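Local coordinates for protein GDSL-like Lipase (Parabacteroides distasonis, PDB 3P94) that is a serine hydrolase of the GDSL-like lipase family that probably cleaves ester bonds, perhaps as a lysophospholipase, at residues I32-R46 and V181-V195. Numbering follows the deposited sequence.
Sequences ITDGWWPADSTFFIR and VHPTLEGYKIMEKIV
The five-membered ring of Trp36 stacks face to face on the Tyr188 ring, centroids 4.2 Å apart and planes at 30°; the indole's opposite face takes Phe43 CE2. Tyr188 is in turn sandwiched between Trp36 CA and Pro183 CG. At the indole edge, water 1 accepts from NE1 and donates to Asp40 OD2 and Glu192 OE1, so a broad, largely apolar ring suits this place yet keeps its N-H satisfied. A leucine in place of Trp36 would probably leave a gap between the Tyr188 and Phe43 rings and water 1 without the N-H it accepts from. Tyr188 OH donates to Ile32 O at 2.5 Å, in the carbonyl plane and on a lone pair, which is why a tyrosine suits the place. A chi1 of -64° sets Ile32 CG2 against CE of Met191 (a selenomethionine) and CG1 against His182, which bonds Ser31 and Asp179 in a probable catalytic triad. Arginine's flat, multidentate end suits the exposed end: Arg46 grips Asp40 through NH1 and NH2, and NH2 also reaches Glu192 OE2 (2.8 Å, 162°). Lys189 NZ bonds Glu192 OE1 and, from the face away from Arg46, Asp40 OD2. This four-residue salt-bridge network probably offsets the closeness of Asp40 to Glu192 and of Arg46 to Lys189.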
ATOM      1  N   ILE A  32      -6.951   0.125  -2.142  1.00 16.18           N
ATOM      2  CA  ILE A  32      -7.009  -1.158  -1.414  1.00 16.91           C
ATOM      3  C   ILE A  32      -6.940  -0.882   0.104  1.00 20.58           C
ATOM      4  O   ILE A  32      -7.723  -1.454   0.859  1.00 22.07           O
ATOM      5  CB  ILE A  32      -5.939  -2.163  -1.904  1.00 19.53           C
ATOM      6  CG1 ILE A  32      -6.241  -2.530  -3.386  1.00 20.65           C
ATOM      7  CG2 ILE A  32      -5.928  -3.417  -1.026  1.00 20.02           C
ATOM      8  CD1 ILE A  32      -5.132  -3.242  -4.123  1.00 29.71           C
ATOM      9  N   THR A  33      -6.062   0.028   0.534  1.00 16.06           N
ATOM     10  CA  THR A  33      -5.974   0.407   1.944  1.00 14.94           C
ATOM     11  C   THR A  33      -7.222   1.247   2.302  1.00 16.86           C
ATOM     12  O   THR A  33      -7.824   1.028   3.349  1.00 15.66           O
ATOM     13  CB  THR A  33      -4.642   1.144   2.236  1.00 17.23           C
ATOM     14  OG1 THR A  33      -3.549   0.300   1.858  1.00 16.31           O
ATOM     15  CG2 THR A  33      -4.490   1.511   3.708  1.00 13.50           C
ATOM     16  N   ASP A  34      -7.622   2.177   1.415  1.00 14.56           N
ATOM     17  CA  ASP A  34      -8.803   3.044   1.633  1.00 14.72           C
ATOM     18  C   ASP A  34     -10.142   2.239   1.703  1.00 19.19           C
ATOM     19  O   ASP A  34     -11.087   2.667   2.363  1.00 18.71           O
ATOM     20  CB  ASP A  34      -8.898   4.137   0.549  1.00 15.57           C
ATOM     21  CG  ASP A  34      -9.579   5.431   0.980  1.00 22.39           C
ATOM     22  OD1 ASP A  34     -10.010   5.523   2.153  1.00 21.26           O
ATOM     23  OD2 ASP A  34      -9.634   6.369   0.163  1.00 25.94           O
ATOM     24  N   GLY A  35     -10.194   1.076   1.057  1.00 17.83           N
ATOM     25  CA  GLY A  35     -11.380   0.225   1.052  1.00 17.38           C
ATOM     26  C   GLY A  35     -11.494  -0.711   2.239  1.00 20.64           C
ATOM     27  O   GLY A  35     -12.517  -1.382   2.415  1.00 20.35           O
ATOM     28  N   TRP A  36     -10.449  -0.767   3.067  1.00 15.95           N
ATOM     29  CA  TRP A  36     -10.396  -1.658   4.212  1.00 15.58           C
ATOM     30  C   TRP A  36     -11.383  -1.246   5.307  1.00 17.91           C
ATOM     31  O   TRP A  36     -12.094  -2.124   5.796  1.00 18.03           O
ATOM     32  CB  TRP A  36      -8.970  -1.752   4.774  1.00 14.19           C
ATOM     33  CG  TRP A  36      -8.624  -3.078   5.407  1.00 15.67           C
ATOM     34  CD1 TRP A  36      -9.452  -3.898   6.121  1.00 19.14           C
ATOM     35  CD2 TRP A  36      -7.343  -3.718   5.390  1.00 15.15           C
ATOM     36  NE1 TRP A  36      -8.777  -5.030   6.508  1.00 18.10           N
ATOM     37  CE2 TRP A  36      -7.479  -4.948   6.068  1.00 19.45           C
ATOM     38  CE3 TRP A  36      -6.103  -3.400   4.807  1.00 16.22           C
ATOM     39  CZ2 TRP A  36      -6.410  -5.852   6.204  1.00 18.84           C
ATOM     40  CZ3 TRP A  36      -5.035  -4.281   4.964  1.00 17.67           C
ATOM     41  CH2 TRP A  36      -5.189  -5.482   5.663  1.00 18.60           C
ATOM     42  N   TRP A  37     -11.439   0.056   5.691  1.00 14.19           N
ATOM     43  CA  TRP A  37     -12.368   0.521   6.744  1.00 14.65           C
ATOM     44  C   TRP A  37     -13.859   0.220   6.379  1.00 17.84           C
ATOM     45  O   TRP A  37     -14.511  -0.393   7.212  1.00 15.13           O
ATOM     46  CB  TRP A  37     -12.173   2.007   7.090  1.00 13.03           C
ATOM     47  CG  TRP A  37     -13.070   2.474   8.202  1.00 14.61           C
ATOM     48  CD1 TRP A  37     -12.811   2.422   9.537  1.00 17.75           C
ATOM     49  CD2 TRP A  37     -14.393   3.024   8.070  1.00 14.95           C
ATOM     50  NE1 TRP A  37     -13.893   2.889  10.249  1.00 18.11           N
ATOM     51  CE2 TRP A  37     -14.874   3.275   9.374  1.00 19.77           C
ATOM     52  CE3 TRP A  37     -15.215   3.343   6.972  1.00 16.20           C
ATOM     53  CZ2 TRP A  37     -16.150   3.810   9.613  1.00 19.70           C
ATOM     54  CZ3 TRP A  37     -16.462   3.894   7.208  1.00 18.16           C
ATOM     55  CH2 TRP A  37     -16.917   4.131   8.513  1.00 19.60           C
ATOM     56  N   PRO A  38     -14.409   0.544   5.175  1.00 15.95           N
ATOM     57  CA  PRO A  38     -15.811   0.185   4.908  1.00 17.58           C
ATOM     58  C   PRO A  38     -16.085  -1.327   4.995  1.00 22.47           C
ATOM     59  O   PRO A  38     -17.173  -1.720   5.403  1.00 20.86           O
ATOM     60  CB  PRO A  38     -16.080   0.725   3.498  1.00 19.33           C
ATOM     61  CG  PRO A  38     -14.780   1.073   2.930  1.00 22.72           C
ATOM     62  CD  PRO A  38     -13.822   1.304   4.043  1.00 18.16           C
ATOM     63  N   ALA A  39     -15.085  -2.173   4.656  1.00 19.51           N
ATOM     64  CA  ALA A  39     -15.207  -3.625   4.713  1.00 19.28           C
ATOM     65  C   ALA A  39     -15.141  -4.153   6.167  1.00 22.20           C
ATOM     66  O   ALA A  39     -15.864  -5.094   6.499  1.00 22.72           O
ATOM     67  CB  ALA A  39     -14.107  -4.272   3.876  1.00 19.64           C
ATOM     68  N   ASP A  40     -14.262  -3.568   7.009  1.00 16.61           N
ATOM     69  CA  ASP A  40     -14.043  -3.993   8.401  1.00 16.74           C
ATOM     70  C   ASP A  40     -13.705  -2.750   9.232  1.00 20.41           C
ATOM     71  O   ASP A  40     -12.538  -2.466   9.478  1.00 20.26           O
ATOM     72  CB  ASP A  40     -12.905  -5.044   8.445  1.00 18.23           C
ATOM     73  CG  ASP A  40     -12.685  -5.768   9.766  1.00 22.94           C
ATOM     74  OD1 ASP A  40     -13.367  -5.432  10.745  1.00 22.76           O
ATOM     75  OD2 ASP A  40     -11.827  -6.684   9.810  1.00 21.64           O
ATOM     76  N   SER A  41     -14.745  -2.022   9.661  1.00 17.11           N
ATOM     77  CA  SER A  41     -14.666  -0.732  10.363  1.00 17.40           C
ATOM     78  C   SER A  41     -13.803  -0.713  11.638  1.00 21.32           C
ATOM     79  O   SER A  41     -13.327   0.361  11.994  1.00 20.74           O
ATOM     80  CB  SER A  41     -16.058  -0.209  10.690  1.00 20.65           C
ATOM     81  OG  SER A  41     -16.723  -1.023  11.641  1.00 30.97           O
ATOM     82  N   THR A  42     -13.561  -1.870  12.293  1.00 19.30           N
ATOM     83  CA  THR A  42     -12.756  -1.873  13.518  1.00 19.05           C
ATOM     84  C   THR A  42     -11.338  -2.474  13.332  1.00 22.68           C
ATOM     85  O   THR A  42     -10.612  -2.539  14.322  1.00 22.84           O
ATOM     86  CB  THR A  42     -13.484  -2.585  14.667  1.00 24.41           C
ATOM     87  OG1 THR A  42     -13.631  -3.972  14.363  1.00 28.35           O
ATOM     88  CG2 THR A  42     -14.827  -1.950  15.005  1.00 26.16           C
ATOM     89  N   PHE A  43     -10.932  -2.869  12.094  1.00 18.25           N
ATOM     90  CA  PHE A  43      -9.608  -3.479  11.840  1.00 17.18           C
ATOM     91  C   PHE A  43      -8.446  -2.626  12.371  1.00 19.45           C
ATOM     92  O   PHE A  43      -7.542  -3.150  13.028  1.00 18.99           O
ATOM     93  CB  PHE A  43      -9.369  -3.796  10.346  1.00 17.67           C
ATOM     94  CG  PHE A  43      -7.943  -4.195  10.039  1.00 18.90           C
ATOM     95  CD1 PHE A  43      -7.393  -5.352  10.581  1.00 22.21           C
ATOM     96  CD2 PHE A  43      -7.126  -3.378   9.262  1.00 20.52           C
ATOM     97  CE1 PHE A  43      -6.060  -5.696  10.330  1.00 22.47           C
ATOM     98  CE2 PHE A  43      -5.791  -3.720   9.017  1.00 22.61           C
ATOM     99  CZ  PHE A  43      -5.268  -4.874   9.552  1.00 21.01           C
ATOM    100  N   PHE A  44      -8.438  -1.344  12.029  1.00 15.07           N
ATOM    101  CA  PHE A  44      -7.342  -0.476  12.438  1.00 14.22           C
ATOM    102  C   PHE A  44      -7.427  -0.152  13.930  1.00 19.59           C
ATOM    103  O   PHE A  44      -6.422  -0.267  14.617  1.00 18.69           O
ATOM    104  CB  PHE A  44      -7.309   0.803  11.589  1.00 15.42           C
ATOM    105  CG  PHE A  44      -7.136   0.516  10.117  1.00 16.48           C
ATOM    106  CD1 PHE A  44      -5.882   0.228   9.589  1.00 16.76           C
ATOM    107  CD2 PHE A  44      -8.237   0.495   9.260  1.00 17.41           C
ATOM    108  CE1 PHE A  44      -5.721  -0.045   8.225  1.00 16.84           C
ATOM    109  CE2 PHE A  44      -8.075   0.196   7.897  1.00 18.99           C
ATOM    110  CZ  PHE A  44      -6.817  -0.069   7.392  1.00 16.16           C
ATOM    111  N   ILE A  45      -8.618   0.222  14.426  1.00 18.64           N
ATOM    112  CA  ILE A  45      -8.835   0.617  15.819  1.00 20.90           C
ATOM    113  C   ILE A  45      -8.501  -0.528  16.804  1.00 23.45           C
ATOM    114  O   ILE A  45      -7.833  -0.260  17.796  1.00 23.24           O
ATOM    115  CB  ILE A  45     -10.290   1.162  15.997  1.00 25.64           C
ATOM    116  CG1 ILE A  45     -10.440   2.605  15.464  1.00 26.57           C
ATOM    117  CG2 ILE A  45     -10.806   1.023  17.399  1.00 28.10           C
ATOM    118  CD1 ILE A  45     -11.863   2.895  14.791  1.00 41.49           C
ATOM    119  N   ARG A  46      -8.940  -1.782  16.544  1.00 19.47           N
ATOM    120  CA  ARG A  46      -8.689  -2.901  17.481  1.00 19.62           C
ATOM    121  C   ARG A  46      -7.208  -3.300  17.567  1.00 24.45           C
ATOM    122  O   ARG A  46      -6.788  -3.900  18.554  1.00 24.40           O
ATOM    123  CB  ARG A  46      -9.554  -4.128  17.157  1.00 19.24           C
ATOM    124  CG  ARG A  46      -9.220  -4.874  15.854  1.00 24.18           C
ATOM    125  CD  ARG A  46     -10.320  -5.876  15.546  1.00 23.96           C
ATOM    126  NE  ARG A  46     -10.033  -6.662  14.346  1.00 19.52           N
ATOM    127  CZ  ARG A  46     -10.759  -6.627  13.236  1.00 33.68           C
ATOM    128  NH1 ARG A  46     -11.830  -5.845  13.158  1.00 26.71           N
ATOM    129  NH2 ARG A  46     -10.423  -7.376  12.195  1.00 23.44           N
ATOM    130  N   VAL A 181      -9.492  -6.381  -8.756  1.00 19.26           N
ATOM    131  CA  VAL A 181      -8.369  -5.543  -8.292  1.00 17.79           C
ATOM    132  C   VAL A 181      -8.519  -5.230  -6.775  1.00 21.01           C
ATOM    133  O   VAL A 181      -7.551  -5.364  -6.011  1.00 19.88           O
ATOM    134  CB  VAL A 181      -8.225  -4.212  -9.110  1.00 21.39           C
ATOM    135  CG1 VAL A 181      -7.001  -3.402  -8.662  1.00 20.18           C
ATOM    136  CG2 VAL A 181      -8.151  -4.470 -10.611  1.00 21.67           C
ATOM    137  N   HIS A 182      -9.718  -4.775  -6.368  1.00 17.13           N
ATOM    138  CA  HIS A 182     -10.014  -4.381  -4.991  1.00 16.83           C
ATOM    139  C   HIS A 182     -10.726  -5.500  -4.260  1.00 21.51           C
ATOM    140  O   HIS A 182     -11.702  -6.082  -4.750  1.00 20.81           O
ATOM    141  CB  HIS A 182     -10.796  -3.078  -4.966  1.00 18.02           C
ATOM    142  CG  HIS A 182     -10.031  -2.013  -5.671  1.00 21.30           C
ATOM    143  ND1 HIS A 182     -10.164  -1.826  -7.029  1.00 23.54           N
ATOM    144  CD2 HIS A 182      -9.025  -1.238  -5.217  1.00 22.97           C
ATOM    145  CE1 HIS A 182      -9.258  -0.921  -7.354  1.00 23.05           C
ATOM    146  NE2 HIS A 182      -8.568  -0.519  -6.288  1.00 23.09           N
ATOM    147  N   PRO A 183     -10.181  -5.871  -3.100  1.00 19.43           N
ATOM    148  CA  PRO A 183     -10.727  -7.028  -2.383  1.00 19.53           C
ATOM    149  C   PRO A 183     -12.098  -6.819  -1.769  1.00 23.01           C
ATOM    150  O   PRO A 183     -12.511  -5.707  -1.459  1.00 21.32           O
ATOM    151  CB  PRO A 183      -9.699  -7.299  -1.267  1.00 21.06           C
ATOM    152  CG  PRO A 183      -8.600  -6.335  -1.460  1.00 24.98           C
ATOM    153  CD  PRO A 183      -9.018  -5.282  -2.403  1.00 20.48           C
ATOM    154  N   THR A 184     -12.788  -7.928  -1.583  1.00 20.03           N
ATOM    155  CA  THR A 184     -14.034  -8.033  -0.835  1.00 20.16           C
ATOM    156  C   THR A 184     -13.604  -8.253   0.618  1.00 23.46           C
ATOM    157  O   THR A 184     -12.402  -8.321   0.880  1.00 21.51           O
ATOM    158  CB  THR A 184     -14.848  -9.216  -1.388  1.00 22.78           C
ATOM    159  OG1 THR A 184     -13.984 -10.363  -1.362  1.00 19.19           O
ATOM    160  CG2 THR A 184     -15.382  -8.951  -2.797  1.00 22.10           C
ATOM    161  N   LEU A 185     -14.550  -8.472   1.539  1.00 22.04           N
ATOM    162  CA  LEU A 185     -14.213  -8.768   2.932  1.00 21.65           C
ATOM    163  C   LEU A 185     -13.411 -10.084   3.027  1.00 25.64           C
ATOM    164  O   LEU A 185     -12.465 -10.167   3.814  1.00 27.38           O
ATOM    165  CB  LEU A 185     -15.492  -8.829   3.790  1.00 21.95           C
ATOM    166  CG  LEU A 185     -15.332  -9.124   5.295  1.00 27.01           C
ATOM    167  CD1 LEU A 185     -14.373  -8.138   5.982  1.00 25.96           C
ATOM    168  CD2 LEU A 185     -16.689  -9.140   5.991  1.00 29.74           C
ATOM    169  N   GLU A 186     -13.755 -11.085   2.191  1.00 22.53           N
ATOM    170  CA  GLU A 186     -13.058 -12.376   2.147  1.00 23.00           C
ATOM    171  C   GLU A 186     -11.566 -12.170   1.846  1.00 24.26           C
ATOM    172  O   GLU A 186     -10.721 -12.801   2.483  1.00 23.99           O
ATOM    173  CB  GLU A 186     -13.693 -13.307   1.102  1.00 25.57           C
ATOM    174  CG  GLU A 186     -13.282 -14.768   1.254  1.00 39.59           C
ATOM    175  CD  GLU A 186     -13.973 -15.759   0.334  1.00 60.29           C
ATOM    176  OE1 GLU A 186     -15.166 -15.551   0.018  1.00 65.08           O
ATOM    177  OE2 GLU A 186     -13.328 -16.762  -0.047  1.00 53.20           O
ATOM    178  N   GLY A 187     -11.269 -11.274   0.908  1.00 17.41           N
ATOM    179  CA  GLY A 187      -9.900 -10.952   0.540  1.00 15.71           C
ATOM    180  C   GLY A 187      -9.199 -10.224   1.658  1.00 17.60           C
ATOM    181  O   GLY A 187      -8.066 -10.564   1.988  1.00 18.71           O
ATOM    182  N   TYR A 188      -9.890  -9.251   2.294  1.00 14.48           N
ATOM    183  CA  TYR A 188      -9.314  -8.487   3.411  1.00 13.44           C
ATOM    184  C   TYR A 188      -8.985  -9.377   4.604  1.00 17.67           C
ATOM    185  O   TYR A 188      -8.022  -9.090   5.309  1.00 17.38           O
ATOM    186  CB  TYR A 188     -10.241  -7.345   3.848  1.00 14.20           C
ATOM    187  CG  TYR A 188     -10.137  -6.124   2.961  1.00 15.08           C
ATOM    188  CD1 TYR A 188      -8.926  -5.453   2.803  1.00 15.67           C
ATOM    189  CD2 TYR A 188     -11.238  -5.659   2.251  1.00 16.48           C
ATOM    190  CE1 TYR A 188      -8.819  -4.334   1.980  1.00 12.84           C
ATOM    191  CE2 TYR A 188     -11.147  -4.536   1.428  1.00 17.35           C
ATOM    192  CZ  TYR A 188      -9.934  -3.877   1.299  1.00 21.27           C
ATOM    193  OH  TYR A 188      -9.845  -2.776   0.482  1.00 20.45           O
ATOM    194  N   LYS A 189      -9.771 -10.449   4.829  1.00 15.04           N
ATOM    195  CA  LYS A 189      -9.533 -11.379   5.933  1.00 15.78           C
ATOM    196  C   LYS A 189      -8.267 -12.211   5.679  1.00 19.90           C
ATOM    197  O   LYS A 189      -7.518 -12.473   6.630  1.00 20.47           O
ATOM    198  CB  LYS A 189     -10.771 -12.260   6.194  1.00 19.01           C
ATOM    199  CG  LYS A 189     -11.929 -11.498   6.873  1.00 26.20           C
ATOM    200  CD  LYS A 189     -11.671 -11.253   8.372  1.00 36.30           C
ATOM    201  CE  LYS A 189     -12.427 -10.077   8.937  1.00 43.82           C
ATOM    202  NZ  LYS A 189     -12.013  -9.805  10.338  1.00 47.42           N
ATOM    203  N   ILE A 190      -7.988 -12.575   4.400  1.00 16.71           N
ATOM    204  CA  ILE A 190      -6.737 -13.276   4.033  1.00 16.49           C
ATOM    205  C   ILE A 190      -5.568 -12.327   4.342  1.00 18.00           C
ATOM    206  O   ILE A 190      -4.600 -12.707   4.999  1.00 17.76           O
ATOM    207  CB  ILE A 190      -6.730 -13.740   2.534  1.00 20.20           C
ATOM    208  CG1 ILE A 190      -7.696 -14.923   2.312  1.00 22.29           C
ATOM    209  CG2 ILE A 190      -5.294 -14.092   2.041  1.00 19.13           C
ATOM    210  CD1 ILE A 190      -7.991 -15.234   0.884  1.00 32.07           C
HETATM  211  N   MSE A 191      -5.692 -11.081   3.888  1.00 12.88           N
HETATM  212  CA  MSE A 191      -4.686 -10.043   4.091  1.00 10.50           C
HETATM  213  C   MSE A 191      -4.429  -9.763   5.570  1.00 18.65           C
HETATM  214  O   MSE A 191      -3.263  -9.681   5.972  1.00 19.43           O
HETATM  215  CB  MSE A 191      -5.105  -8.755   3.384  1.00 10.75           C
HETATM  216  CG  MSE A 191      -5.049  -8.862   1.868  1.00 13.79           C
HETATM  217 SE   MSE A 191      -5.980  -7.372   1.069  0.75 16.26          SE
HETATM  218  CE  MSE A 191      -4.787  -5.970   1.505  1.00 12.22           C
ATOM    219  N   GLU A 192      -5.501  -9.631   6.380  1.00 16.58           N
ATOM    220  CA  GLU A 192      -5.432  -9.364   7.812  1.00 16.00           C
ATOM    221  C   GLU A 192      -4.547 -10.401   8.529  1.00 20.51           C
ATOM    222  O   GLU A 192      -3.673  -9.999   9.293  1.00 18.79           O
ATOM    223  CB  GLU A 192      -6.845  -9.331   8.417  1.00 17.94           C
ATOM    224  CG  GLU A 192      -6.880  -9.228   9.936  1.00 23.52           C
ATOM    225  CD  GLU A 192      -8.254  -9.168  10.579  1.00 31.21           C
ATOM    226  OE1 GLU A 192      -9.265  -9.040   9.851  1.00 23.96           O
ATOM    227  OE2 GLU A 192      -8.311  -9.232  11.826  1.00 20.59           O
ATOM    228  N   LYS A 193      -4.758 -11.708   8.262  1.00 17.80           N
ATOM    229  CA  LYS A 193      -4.008 -12.804   8.873  1.00 19.07           C
ATOM    230  C   LYS A 193      -2.516 -12.696   8.561  1.00 24.03           C
ATOM    231  O   LYS A 193      -1.706 -12.782   9.477  1.00 23.79           O
ATOM    232  CB  LYS A 193      -4.573 -14.166   8.414  1.00 21.82           C
ATOM    233  CG  LYS A 193      -3.964 -15.364   9.130  1.00 32.06           C
ATOM    234  CD  LYS A 193      -4.567 -16.658   8.642  1.00 43.60           C
ATOM    235  N   ILE A 194      -2.159 -12.451   7.288  1.00 21.84           N
ATOM    236  CA  ILE A 194      -0.771 -12.361   6.825  1.00 21.69           C
ATOM    237  C   ILE A 194      -0.059 -11.106   7.386  1.00 24.16           C
ATOM    238  O   ILE A 194       1.069 -11.217   7.869  1.00 23.78           O
ATOM    239  CB  ILE A 194      -0.728 -12.393   5.267  1.00 24.96           C
ATOM    240  CG1 ILE A 194      -1.297 -13.729   4.734  1.00 26.01           C
ATOM    241  CG2 ILE A 194       0.708 -12.161   4.736  1.00 26.22           C
ATOM    242  CD1 ILE A 194      -1.700 -13.688   3.307  1.00 31.21           C
ATOM    243  N   VAL A 195      -0.707  -9.928   7.316  1.00 18.19           N
ATOM    244  CA  VAL A 195      -0.082  -8.682   7.774  1.00 17.18           C
ATOM    245  C   VAL A 195       0.049  -8.656   9.307  1.00 21.13           C
ATOM    246  O   VAL A 195       1.039  -8.123   9.802  1.00 20.45           O
ATOM    247  CB  VAL A 195      -0.775  -7.410   7.201  1.00 20.02           C
ATOM    248  CG1 VAL A 195      -2.103  -7.082   7.902  1.00 20.15           C
ATOM    249  CG2 VAL A 195       0.166  -6.213   7.210  1.00 19.44           C
TER
HETATM  250  O   HOH W   1     -10.219  -7.409   7.693  1.00 17.20           O
HETATM  251  O   HOH W   2     -13.705  -8.178  11.571  1.00 31.59           O
HETATM  252  O   HOH W   3      -7.533  -8.097  14.119  1.00 24.73           O